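Local coordinates for transcriptional regulatory protein (Chlamydia trachomatis, PDB 3Q7S), which binds a repeated DNA element in its own promoter and may act as a global activator of transcription, at residues P12-L17 / E36-I41. Sequence-based numbering, arbitrary orientation.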
# COMPACT_ATOMS: atom_id res chain seq x y z
N PRO A 12 7.93 -6.33 21.04
CA PRO A 12 7.65 -6.47 19.61
C PRO A 12 6.43 -5.63 19.24
O PRO A 12 5.61 -5.41 20.14
CB PRO A 12 7.33 -7.97 19.45
CG PRO A 12 7.11 -8.50 20.79
CD PRO A 12 7.41 -7.44 21.84
N LYS A 13 6.36 -5.14 17.99
CA LYS A 13 5.14 -4.60 17.41
C LYS A 13 4.08 -5.68 17.39
O LYS A 13 4.42 -6.81 17.10
CB LYS A 13 5.36 -4.18 15.95
CG LYS A 13 6.44 -3.13 15.72
CD LYS A 13 6.15 -1.88 16.51
CE LYS A 13 7.25 -0.82 16.30
NZ LYS A 13 7.10 -0.11 14.99
N HIS A 14 2.81 -5.30 17.68
CA HIS A 14 1.67 -6.20 17.63
C HIS A 14 0.80 -5.97 16.37
O HIS A 14 0.34 -4.87 16.07
CB HIS A 14 0.76 -6.09 18.88
CG HIS A 14 -0.47 -6.95 18.78
ND1 HIS A 14 -1.73 -6.53 19.20
CD2 HIS A 14 -0.64 -8.20 18.28
CE1 HIS A 14 -2.60 -7.50 18.98
NE2 HIS A 14 -1.97 -8.52 18.41
N VAL A 15 0.61 -7.05 15.64
CA VAL A 15 -0.10 -7.06 14.40
C VAL A 15 -1.33 -7.95 14.62
O VAL A 15 -1.20 -9.10 15.01
CB VAL A 15 0.80 -7.64 13.28
CG1 VAL A 15 0.03 -7.74 12.01
CG2 VAL A 15 2.04 -6.80 13.10
N LEU A 16 -2.53 -7.40 14.40
CA LEU A 16 -3.74 -8.22 14.36
C LEU A 16 -4.16 -8.46 12.92
O LEU A 16 -4.37 -7.52 12.15
CB LEU A 16 -4.87 -7.52 15.08
CG LEU A 16 -6.23 -8.20 15.08
CD1 LEU A 16 -6.30 -9.59 15.83
CD2 LEU A 16 -7.22 -7.21 15.64
N LEU A 17 -4.28 -9.74 12.56
CA LEU A 17 -4.79 -10.10 11.26
C LEU A 17 -6.28 -10.39 11.48
O LEU A 17 -6.62 -11.20 12.28
CB LEU A 17 -4.10 -11.38 10.73
CG LEU A 17 -4.61 -11.88 9.37
CD1 LEU A 17 -4.22 -10.91 8.28
CD2 LEU A 17 -4.19 -13.28 9.02
N GLU A 36 10.59 -8.91 17.06
CA GLU A 36 10.19 -7.70 16.39
C GLU A 36 8.64 -7.61 16.23
O GLU A 36 8.09 -6.53 16.36
CB GLU A 36 10.90 -7.64 15.04
CG GLU A 36 12.35 -7.20 15.17
CD GLU A 36 13.34 -7.92 14.22
OE1 GLU A 36 14.39 -8.36 14.74
OE2 GLU A 36 13.09 -8.05 12.99
N TYR A 37 7.97 -8.75 16.02
CA TYR A 37 6.53 -8.78 15.68
C TYR A 37 5.82 -9.91 16.41
O TYR A 37 6.32 -11.03 16.44
CB TYR A 37 6.28 -8.95 14.16
CG TYR A 37 7.09 -7.99 13.33
CD1 TYR A 37 6.64 -6.67 13.09
CD2 TYR A 37 8.32 -8.36 12.82
CE1 TYR A 37 7.42 -5.78 12.34
CE2 TYR A 37 9.08 -7.49 12.05
CZ TYR A 37 8.64 -6.21 11.83
OH TYR A 37 9.42 -5.36 11.07
N ARG A 38 4.67 -9.57 17.00
CA ARG A 38 3.74 -10.50 17.63
C ARG A 38 2.43 -10.41 16.85
O ARG A 38 1.88 -9.34 16.65
CB ARG A 38 3.51 -10.15 19.10
CG ARG A 38 2.52 -11.08 19.74
CD ARG A 38 2.36 -10.92 21.23
NE ARG A 38 1.81 -9.62 21.59
CZ ARG A 38 0.50 -9.35 21.65
NH1 ARG A 38 -0.38 -10.29 21.36
NH2 ARG A 38 0.09 -8.13 22.01
N CYS A 39 1.96 -11.55 16.39
CA CYS A 39 0.83 -11.64 15.50
C CYS A 39 -0.23 -12.45 16.16
O CYS A 39 0.05 -13.50 16.74
CB CYS A 39 1.21 -12.33 14.17
SG CYS A 39 2.74 -11.71 13.48
N THR A 40 -1.47 -11.95 16.04
CA THR A 40 -2.65 -12.65 16.54
C THR A 40 -3.71 -12.53 15.48
O THR A 40 -3.53 -11.72 14.56
CB THR A 40 -3.11 -12.04 17.84
OG1 THR A 40 -3.47 -10.69 17.62
CG2 THR A 40 -1.96 -12.12 18.89
N ILE A 41 -4.75 -13.36 15.54
CA ILE A 41 -5.71 -13.44 14.44
C ILE A 41 -7.12 -13.28 14.98
O ILE A 41 -7.40 -13.76 16.05
CB ILE A 41 -5.62 -14.79 13.68
CG1 ILE A 41 -6.47 -14.77 12.38
CG2 ILE A 41 -6.08 -15.90 14.61
CD1 ILE A 41 -6.35 -16.01 11.50
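His14 reaches from its strand across to two residues of the neighbouring one. The guanidinium of Arg38 lies flat over one face of the imidazole, centres 4.0 Å apart and planes 13° from parallel. Arg38 NH2 sits above His14 CG at 3.5 Å. At the ring's edge, His14 NE2 and Thr40 OG1 share a nearly straight hydrogen bond of 2.8 Å, in which either may be the donor. Two torsions bring these groups together: His14 sends CG anti to its own backbone N (chi1 175°), while Arg38 leaves its strand extended and bends at chi3 (64°) to lay its end on the ring. Stack and hydrogen bond together should fix the imidazole's rotation. The side chain of Leu16 runs about perpendicular to that of Thr40 and brings CD1 to 3.5 Å from Thr40 OG1.

Beneath these side chains runs a parallel ladder. Val15 N donates to Arg38 O and Leu17 N to Thr40 O, whereas Lys13 O and Val15 O receive Arg38 N and Thr40 N; the first rung, Lys13 N to Glu36 O at 2.8 Å, is clearly more bent than the others. On the other face, Leu17 CD2 meets Ile41 CD1 loosely at 4.3 Å. Phe25 of helix 22-29 packs on Leu17, Cys39 and Ile41, and helix 105-118 covers Val15. Outside the pair, the carboxylate OD2 of Asp52 accepts a hydrogen bond from His14 N, and Ser50 OG makes a weak one with Arg38 NH2. Strands 13-18 and 37-42, linked through helix 22-29, form the first beta-alpha-beta crossover of a CheY-like receiver fold, in the 2-1-3-4-5 strand order of response regulators.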